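PDB 3BQW: putative capsid protein of prophage, which probably forms, in many copies, the protein shell of a phage head, although its function has not been established directly. Local coordinates for residues F36-F42 and K290-G296; Q45-D50 and S80-P84. Numbering follows the deposited sequence.

Overall arrangement
Two strand pairings bring the early part of the chain back against later segments. In contact 1, 36-42 runs parallel to 290-296 within a mixed sheet; in contact 2, 45-50 pairs antiparallel with 80-84 in a small two-stranded sheet. Along the chain, contact 2 is nested inside the large loop that contact 1 closes. Strands 38-41 and 47-48 follow one another, and the two contacts lie about 12 Å apart, centre to centre. Ile-47 joins them: its CD1 lies 3.4 Å from Phe-42 CD2 and 3.2 Å from Gly-296 N. The strand layer on the long helix 113-146 is consistent with the peripheral domain of an HK97-like capsid fold.

Contact 1: residues F36-F42 and K290-G296; sequences FPNVATF and KGLVAYG
Strands 38-41 and 292-295 run side by side in parallel, their axes 4.5 Å apart at closest and 15° from true alignment. Asn-38 pairs with Leu-292, Val-39 with Val-293, Ala-40 with Ala-294 and Thr-41 with Tyr-295. The ladder alternates as parallel strands require: Val-293 N donates to Asn-38 O (2.8 Å), Ala-40 N to Val-293 O (3.2 Å), Tyr-295 N to Ala-40 O (2.7 Å) and Phe-42 N to Tyr-295 O (2.8 Å). A weak bond from Asn-38 N to Gly-291 O (3.3 Å) opens it.

Bumps and hollows match on both faces. On the face of Ala-40 and Ala-294, Leu-292 (chi1 p, chi2 t) fills the space left by a methyl side chain, its CD1 3.5 Å from Ala-40 CB; the equally small Ala-294 makes room for the Phe-42 ring (Phe-42 CE2 to Ala-294 CB, 3.8 Å). On the other face the Tyr-295 ring (chi1 m) provides the bulk: Val-39 CG1 lies 4.0 Å from Tyr-295 CD2 and Thr-41 CG2 4.1 Å from Tyr-295 CB. Beta-branched Val and Thr suit the extended backbone here. Before the strand, Phe-36 leaves a helix and Pro-37 (-77/-23) turns the chain. Phe-36 CB meets Val-293 CG2 at 4.1 Å, while its ring edge faces Leu-292 O, 3.6 Å from CD1.

Beyond the pair, strand 292-295 is also bonded to antiparallel strand 327-338, so it lies inside a mixed sheet. Helix 113-146 packs on Phe-36 and Val-293 through Val-136, Ala-140 and Val-144, whereas Ile-47 of strand 47-48 packs on Ala-294 and Phe-42.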
ATOM      1  N   PHE A  36       3.065  -6.262   4.864  1.00 21.73           N
ATOM      2  CA  PHE A  36       2.525  -7.109   3.803  1.00 21.16           C
ATOM      3  C   PHE A  36       3.552  -7.350   2.701  1.00 22.11           C
ATOM      4  O   PHE A  36       3.227  -7.232   1.507  1.00 21.43           O
ATOM      5  CB  PHE A  36       1.275  -6.478   3.189  1.00 21.39           C
ATOM      6  CG  PHE A  36       0.216  -6.112   4.185  1.00 22.17           C
ATOM      7  CD1 PHE A  36      -0.807  -6.988   4.486  1.00 21.42           C
ATOM      8  CD2 PHE A  36       0.245  -4.865   4.821  1.00 22.14           C
ATOM      9  CE1 PHE A  36      -1.783  -6.633   5.416  1.00 21.67           C
ATOM     10  CE2 PHE A  36      -0.703  -4.518   5.743  1.00 21.68           C
ATOM     11  CZ  PHE A  36      -1.727  -5.398   6.047  1.00 21.36           C
ATOM     12  N   PRO A  37       4.808  -7.666   3.085  1.00 22.72           N
ATOM     13  CA  PRO A  37       5.904  -7.676   2.111  1.00 23.25           C
ATOM     14  C   PRO A  37       5.962  -8.895   1.192  1.00 23.71           C
ATOM     15  O   PRO A  37       6.574  -8.830   0.114  1.00 23.71           O
ATOM     16  CB  PRO A  37       7.156  -7.652   3.004  1.00 23.31           C
ATOM     17  CG  PRO A  37       6.739  -8.387   4.208  1.00 23.08           C
ATOM     18  CD  PRO A  37       5.289  -8.014   4.431  1.00 22.39           C
ATOM     19  N   ASN A  38       5.371 -10.007   1.627  1.00 23.60           N
ATOM     20  CA  ASN A  38       5.340 -11.221   0.823  1.00 23.06           C
ATOM     21  C   ASN A  38       4.281 -11.156  -0.273  1.00 22.72           C
ATOM     22  O   ASN A  38       3.436 -10.230  -0.319  1.00 22.37           O
ATOM     23  CB  ASN A  38       5.107 -12.432   1.721  1.00 23.47           C
ATOM     24  CG  ASN A  38       6.185 -12.564   2.794  1.00 24.51           C
ATOM     25  OD1 ASN A  38       5.904 -12.657   3.982  1.00 27.08           O
ATOM     26  ND2 ASN A  38       7.409 -12.495   2.372  1.00 27.23           N
ATOM     27  N   VAL A  39       4.358 -12.133  -1.168  1.00 22.09           N
ATOM     28  CA  VAL A  39       3.502 -12.194  -2.327  1.00 22.39           C
ATOM     29  C   VAL A  39       3.044 -13.623  -2.533  1.00 22.59           C
ATOM     30  O   VAL A  39       3.785 -14.595  -2.250  1.00 21.79           O
ATOM     31  CB  VAL A  39       4.206 -11.654  -3.610  1.00 23.17           C
ATOM     32  CG1 VAL A  39       3.430 -12.064  -4.901  1.00 22.96           C
ATOM     33  CG2 VAL A  39       4.393 -10.122  -3.518  1.00 21.56           C
ATOM     34  N   ALA A  40       1.794 -13.745  -2.964  1.00 22.26           N
ATOM     35  CA  ALA A  40       1.275 -14.993  -3.447  1.00 22.80           C
ATOM     36  C   ALA A  40       0.422 -14.671  -4.662  1.00 23.20           C
ATOM     37  O   ALA A  40      -0.454 -13.803  -4.600  1.00 23.10           O
ATOM     38  CB  ALA A  40       0.463 -15.738  -2.356  1.00 23.02           C
ATOM     39  N   THR A  41       0.694 -15.360  -5.772  1.00 23.88           N
ATOM     40  CA  THR A  41      -0.098 -15.208  -6.984  1.00 24.16           C
ATOM     41  C   THR A  41      -0.948 -16.458  -7.151  1.00 25.45           C
ATOM     42  O   THR A  41      -0.444 -17.581  -7.028  1.00 26.24           O
ATOM     43  CB  THR A  41       0.784 -14.969  -8.227  1.00 24.43           C
ATOM     44  OG1 THR A  41       1.757 -16.002  -8.350  1.00 24.65           O
ATOM     45  CG2 THR A  41       1.498 -13.616  -8.144  1.00 22.90           C
ATOM     46  N   PHE A  42      -2.238 -16.267  -7.418  1.00 25.34           N
ATOM     47  CA  PHE A  42      -3.159 -17.374  -7.559  1.00 25.25           C
ATOM     48  C   PHE A  42      -3.481 -17.638  -9.028  1.00 25.26           C
ATOM     49  O   PHE A  42      -3.450 -16.722  -9.851  1.00 25.64           O
ATOM     50  CB  PHE A  42      -4.435 -17.116  -6.722  1.00 25.55           C
ATOM     51  CG  PHE A  42      -4.186 -17.150  -5.243  1.00 24.87           C
ATOM     52  CD1 PHE A  42      -4.518 -18.263  -4.498  1.00 26.48           C
ATOM     53  CD2 PHE A  42      -3.544 -16.097  -4.610  1.00 24.48           C
ATOM     54  CE1 PHE A  42      -4.250 -18.312  -3.133  1.00 26.10           C
ATOM     55  CE2 PHE A  42      -3.256 -16.140  -3.255  1.00 23.97           C
ATOM     56  CZ  PHE A  42      -3.612 -17.249  -2.516  1.00 26.02           C
ATOM     57  N   LYS A 290       4.556 -10.161   9.497  1.00 21.75           N
ATOM     58  CA  LYS A 290       4.543  -9.947   8.038  1.00 22.75           C
ATOM     59  C   LYS A 290       3.564 -10.859   7.364  1.00 21.65           C
ATOM     60  O   LYS A 290       3.719 -12.057   7.421  1.00 20.85           O
ATOM     61  CB  LYS A 290       5.905 -10.220   7.399  1.00 22.44           C
ATOM     62  CG  LYS A 290       7.052  -9.386   7.928  1.00 24.91           C
ATOM     63  CD  LYS A 290       8.293 -10.219   7.778  1.00 27.14           C
ATOM     64  CE  LYS A 290       9.531  -9.440   7.992  1.00 31.63           C
ATOM     65  NZ  LYS A 290      10.627 -10.365   8.386  1.00 33.25           N
ATOM     66  N   GLY A 291       2.578 -10.263   6.713  1.00 22.83           N
ATOM     67  CA  GLY A 291       1.644 -10.969   5.853  1.00 22.51           C
ATOM     68  C   GLY A 291       2.018 -10.771   4.404  1.00 22.90           C
ATOM     69  O   GLY A 291       3.193 -10.721   4.054  1.00 23.00           O
ATOM     70  N   LEU A 292       1.019 -10.672   3.535  1.00 23.10           N
ATOM     71  CA  LEU A 292       1.299 -10.677   2.096  1.00 22.75           C
ATOM     72  C   LEU A 292       0.338  -9.826   1.313  1.00 22.02           C
ATOM     73  O   LEU A 292      -0.662  -9.345   1.835  1.00 21.59           O
ATOM     74  CB  LEU A 292       1.284 -12.118   1.539  1.00 22.93           C
ATOM     75  CG  LEU A 292      -0.096 -12.808   1.522  1.00 23.46           C
ATOM     76  CD1 LEU A 292      -0.211 -13.819   0.447  1.00 22.75           C
ATOM     77  CD2 LEU A 292      -0.356 -13.442   2.865  1.00 24.51           C
ATOM     78  N   VAL A 293       0.685  -9.604   0.048  1.00 21.99           N
ATOM     79  CA  VAL A 293      -0.280  -9.126  -0.932  1.00 21.44           C
ATOM     80  C   VAL A 293      -0.562 -10.335  -1.790  1.00 21.16           C
ATOM     81  O   VAL A 293       0.340 -10.929  -2.382  1.00 21.69           O
ATOM     82  CB  VAL A 293       0.192  -7.873  -1.753  1.00 21.81           C
ATOM     83  CG1 VAL A 293      -0.899  -7.429  -2.746  1.00 20.86           C
ATOM     84  CG2 VAL A 293       0.517  -6.708  -0.814  1.00 19.08           C
ATOM     85  N   ALA A 294      -1.828 -10.731  -1.794  1.00 21.13           N
ATOM     86  CA  ALA A 294      -2.298 -11.857  -2.572  1.00 21.11           C
ATOM     87  C   ALA A 294      -2.822 -11.315  -3.883  1.00 21.36           C
ATOM     88  O   ALA A 294      -3.521 -10.296  -3.914  1.00 21.96           O
ATOM     89  CB  ALA A 294      -3.398 -12.618  -1.817  1.00 20.61           C
ATOM     90  N   TYR A 295      -2.489 -11.995  -4.969  1.00 21.92           N
ATOM     91  CA  TYR A 295      -2.941 -11.584  -6.307  1.00 21.81           C
ATOM     92  C   TYR A 295      -3.855 -12.659  -6.906  1.00 21.85           C
ATOM     93  O   TYR A 295      -3.466 -13.823  -7.019  1.00 21.58           O
ATOM     94  CB  TYR A 295      -1.739 -11.336  -7.214  1.00 21.68           C
ATOM     95  CG  TYR A 295      -0.933 -10.138  -6.790  1.00 20.55           C
ATOM     96  CD1 TYR A 295      -1.091  -8.904  -7.422  1.00 18.30           C
ATOM     97  CD2 TYR A 295      -0.011 -10.231  -5.736  1.00 19.58           C
ATOM     98  CE1 TYR A 295      -0.342  -7.775  -7.001  1.00 19.37           C
ATOM     99  CE2 TYR A 295       0.740  -9.139  -5.343  1.00 19.38           C
ATOM    100  CZ  TYR A 295       0.568  -7.909  -5.977  1.00 20.67           C
ATOM    101  OH  TYR A 295       1.306  -6.819  -5.554  1.00 21.93           O
ATOM    102  N   GLY A 296      -5.066 -12.265  -7.287  1.00 21.53           N
ATOM    103  CA  GLY A 296      -5.943 -13.159  -7.988  1.00 22.27           C
ATOM    104  C   GLY A 296      -5.432 -13.292  -9.398  1.00 22.69           C
ATOM    105  O   GLY A 296      -4.628 -12.480  -9.846  1.00 23.03           O
TER

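Contact 2: residues Q45-D50 and S80-P84; sequences QNIMLD and STIKP
Ser-80, Ile-82 and Ile-47 lose the most surface in this short antiparallel pairing. Ile-47 and Ile-82 form a hydrogen-bonded pair, CA atoms 5.0 Å apart: Ile-47 N to Ile-82 O and Ile-82 N to Ile-47 O, both 2.9 Å. Their beta-branched side chains (both chi1 m, chi2 m), which suit an extended backbone, leave on the same face, Ile-47 CB 4.1 Å from Ile-82 CB. Leu-49 CD1 extends this apolar patch to Ile-82 CG1 at 3.9 Å. Met-48 and Thr-81 form the next, non-hydrogen-bonded pair, touching on the opposite face (Met-48 SD to Thr-81 CG2, 3.6 Å). Ser-80 closes the ladder: its O accepts Leu-49 N at 2.8 Å, and its small hydroxyl OG gives a weak bond to Asp-50 OD1 (3.1 Å), just where 45-50 coils into a 3-10 turn. At the other end a water bridges Gln-45 NE2 (3.2 Å) and Lys-83 NZ (2.8 Å). The ribbon's apolar side touches two larger sheets, Ile-82 meeting strands 61-67 and 159-162 and Leu-49 strand 327-338, which Pro-84 also meets.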
ATOM      1  N   GLN A  45      -9.238 -16.928 -10.039  1.00 25.84           N
ATOM      2  CA  GLN A  45      -9.694 -15.558 -10.012  1.00 26.51           C
ATOM      3  C   GLN A  45      -9.740 -15.060  -8.599  1.00 26.17           C
ATOM      4  O   GLN A  45      -9.291 -13.951  -8.319  1.00 26.51           O
ATOM      5  CB  GLN A  45     -11.083 -15.458 -10.610  1.00 26.55           C
ATOM      6  CG  GLN A  45     -11.635 -14.063 -10.635  1.00 30.24           C
ATOM      7  CD  GLN A  45     -13.047 -14.019 -11.200  1.00 33.63           C
ATOM      8  OE1 GLN A  45     -13.712 -15.049 -11.309  1.00 36.06           O
ATOM      9  NE2 GLN A  45     -13.509 -12.825 -11.553  1.00 34.67           N
ATOM     10  N   ASN A  46     -10.312 -15.881  -7.718  1.00 25.86           N
ATOM     11  CA  ASN A  46     -10.397 -15.564  -6.320  1.00 25.64           C
ATOM     12  C   ASN A  46      -9.202 -16.063  -5.552  1.00 25.17           C
ATOM     13  O   ASN A  46      -8.605 -17.074  -5.890  1.00 24.29           O
ATOM     14  CB  ASN A  46     -11.670 -16.151  -5.708  1.00 26.11           C
ATOM     15  CG  ASN A  46     -12.907 -15.604  -6.350  1.00 27.62           C
ATOM     16  OD1 ASN A  46     -13.886 -16.309  -6.563  1.00 29.21           O
ATOM     17  ND2 ASN A  46     -12.858 -14.343  -6.694  1.00 28.41           N
ATOM     18  N   ILE A  47      -8.889 -15.326  -4.497  1.00 25.86           N
ATOM     19  CA  ILE A  47      -7.849 -15.684  -3.554  1.00 25.96           C
ATOM     20  C   ILE A  47      -8.399 -16.787  -2.661  1.00 25.92           C
ATOM     21  O   ILE A  47      -9.431 -16.612  -2.007  1.00 24.95           O
ATOM     22  CB  ILE A  47      -7.416 -14.475  -2.668  1.00 26.10           C
ATOM     23  CG1 ILE A  47      -6.943 -13.282  -3.510  1.00 26.96           C
ATOM     24  CG2 ILE A  47      -6.339 -14.898  -1.657  1.00 27.01           C
ATOM     25  CD1 ILE A  47      -5.952 -13.662  -4.531  1.00 28.68           C
ATOM     26  N   MET A  48      -7.686 -17.910  -2.634  1.00 25.69           N
ATOM     27  CA  MET A  48      -8.038 -19.050  -1.832  1.00 26.57           C
ATOM     28  C   MET A  48      -7.084 -19.200  -0.640  1.00 27.07           C
ATOM     29  O   MET A  48      -6.050 -19.853  -0.748  1.00 27.19           O
ATOM     30  CB  MET A  48      -8.020 -20.292  -2.717  1.00 27.01           C
ATOM     31  CG  MET A  48      -8.940 -20.192  -3.948  1.00 27.46           C
ATOM     32  SD  MET A  48     -10.660 -19.737  -3.601  1.00 27.22           S
ATOM     33  CE  MET A  48     -11.458 -20.634  -4.921  1.00 31.46           C
ATOM     34  N   LEU A  49      -7.448 -18.608   0.494  1.00 27.24           N
ATOM     35  CA  LEU A  49      -6.514 -18.396   1.594  1.00 28.11           C
ATOM     36  C   LEU A  49      -6.108 -19.695   2.290  1.00 29.51           C
ATOM     37  O   LEU A  49      -4.998 -19.814   2.789  1.00 29.65           O
ATOM     38  CB  LEU A  49      -7.095 -17.430   2.627  1.00 27.58           C
ATOM     39  CG  LEU A  49      -7.293 -15.965   2.245  1.00 27.74           C
ATOM     40  CD1 LEU A  49      -7.901 -15.162   3.439  1.00 27.06           C
ATOM     41  CD2 LEU A  49      -5.985 -15.315   1.750  1.00 26.00           C
ATOM     42  N   ASP A  50      -7.039 -20.643   2.299  1.00 30.96           N
ATOM     43  CA  ASP A  50      -6.871 -22.005   2.801  1.00 32.00           C
ATOM     44  C   ASP A  50      -5.774 -22.808   2.091  1.00 32.03           C
ATOM     45  O   ASP A  50      -5.360 -23.845   2.595  1.00 32.67           O
ATOM     46  CB  ASP A  50      -8.209 -22.756   2.636  1.00 32.38           C
ATOM     47  CG  ASP A  50      -8.754 -22.667   1.184  1.00 35.03           C
ATOM     48  OD1 ASP A  50      -9.012 -21.529   0.702  1.00 36.15           O
ATOM     49  OD2 ASP A  50      -8.891 -23.720   0.506  1.00 38.32           O
ATOM     50  N   SER A  80     -12.750 -18.294   3.451  1.00 26.61           N
ATOM     51  CA  SER A  80     -11.358 -18.302   3.013  1.00 27.58           C
ATOM     52  C   SER A  80     -11.226 -17.964   1.527  1.00 27.29           C
ATOM     53  O   SER A  80     -10.122 -17.835   1.003  1.00 28.29           O
ATOM     54  CB  SER A  80     -10.721 -19.655   3.336  1.00 27.77           C
ATOM     55  OG  SER A  80     -11.350 -20.691   2.607  1.00 30.08           O
ATOM     56  N   THR A  81     -12.357 -17.798   0.858  1.00 27.39           N
ATOM     57  CA  THR A  81     -12.401 -17.328  -0.516  1.00 28.14           C
ATOM     58  C   THR A  81     -12.659 -15.827  -0.526  1.00 28.84           C
ATOM     59  O   THR A  81     -13.711 -15.374  -0.067  1.00 28.32           O
ATOM     60  CB  THR A  81     -13.503 -18.058  -1.300  1.00 28.33           C
ATOM     61  OG1 THR A  81     -13.298 -19.462  -1.161  1.00 28.55           O
ATOM     62  CG2 THR A  81     -13.488 -17.693  -2.784  1.00 27.60           C
ATOM     63  N   ILE A  82     -11.689 -15.074  -1.051  1.00 29.34           N
ATOM     64  CA  ILE A  82     -11.742 -13.620  -1.124  1.00 29.75           C
ATOM     65  C   ILE A  82     -11.728 -13.196  -2.594  1.00 29.41           C
ATOM     66  O   ILE A  82     -10.867 -13.620  -3.352  1.00 30.00           O
ATOM     67  CB  ILE A  82     -10.519 -12.972  -0.417  1.00 30.10           C
ATOM     68  CG1 ILE A  82     -10.397 -13.445   1.041  1.00 31.31           C
ATOM     69  CG2 ILE A  82     -10.566 -11.432  -0.531  1.00 30.43           C
ATOM     70  CD1 ILE A  82     -11.433 -12.932   1.970  1.00 31.75           C
ATOM     71  N   LYS A  83     -12.671 -12.353  -2.990  1.00 29.62           N
ATOM     72  CA  LYS A  83     -12.710 -11.816  -4.345  1.00 29.43           C
ATOM     73  C   LYS A  83     -11.933 -10.492  -4.366  1.00 28.75           C
ATOM     74  O   LYS A  83     -12.305  -9.547  -3.714  1.00 28.51           O
ATOM     75  CB  LYS A  83     -14.167 -11.647  -4.804  1.00 30.13           C
ATOM     76  CG  LYS A  83     -14.360 -11.102  -6.253  1.00 31.77           C
ATOM     77  CD  LYS A  83     -13.934 -12.050  -7.419  1.00 31.77           C
ATOM     78  CE  LYS A  83     -13.456 -11.282  -8.671  1.00 34.70           C
ATOM     79  NZ  LYS A  83     -12.458 -10.107  -8.441  1.00 32.27           N
ATOM     80  N   PRO A  84     -10.782 -10.449  -5.054  1.00 28.25           N
ATOM     81  CA  PRO A  84     -10.032  -9.189  -5.090  1.00 27.61           C
ATOM     82  C   PRO A  84     -10.650  -8.109  -5.997  1.00 26.62           C
ATOM     83  O   PRO A  84     -11.404  -8.416  -6.894  1.00 26.50           O
ATOM     84  CB  PRO A  84      -8.674  -9.622  -5.609  1.00 27.48           C
ATOM     85  CG  PRO A  84      -8.999 -10.781  -6.512  1.00 28.67           C
ATOM     86  CD  PRO A  84     -10.087 -11.525  -5.786  1.00 28.56           C
TER
HETATM   87  O   HOH W   1     -11.192 -10.782 -10.816  1.00 35.35           O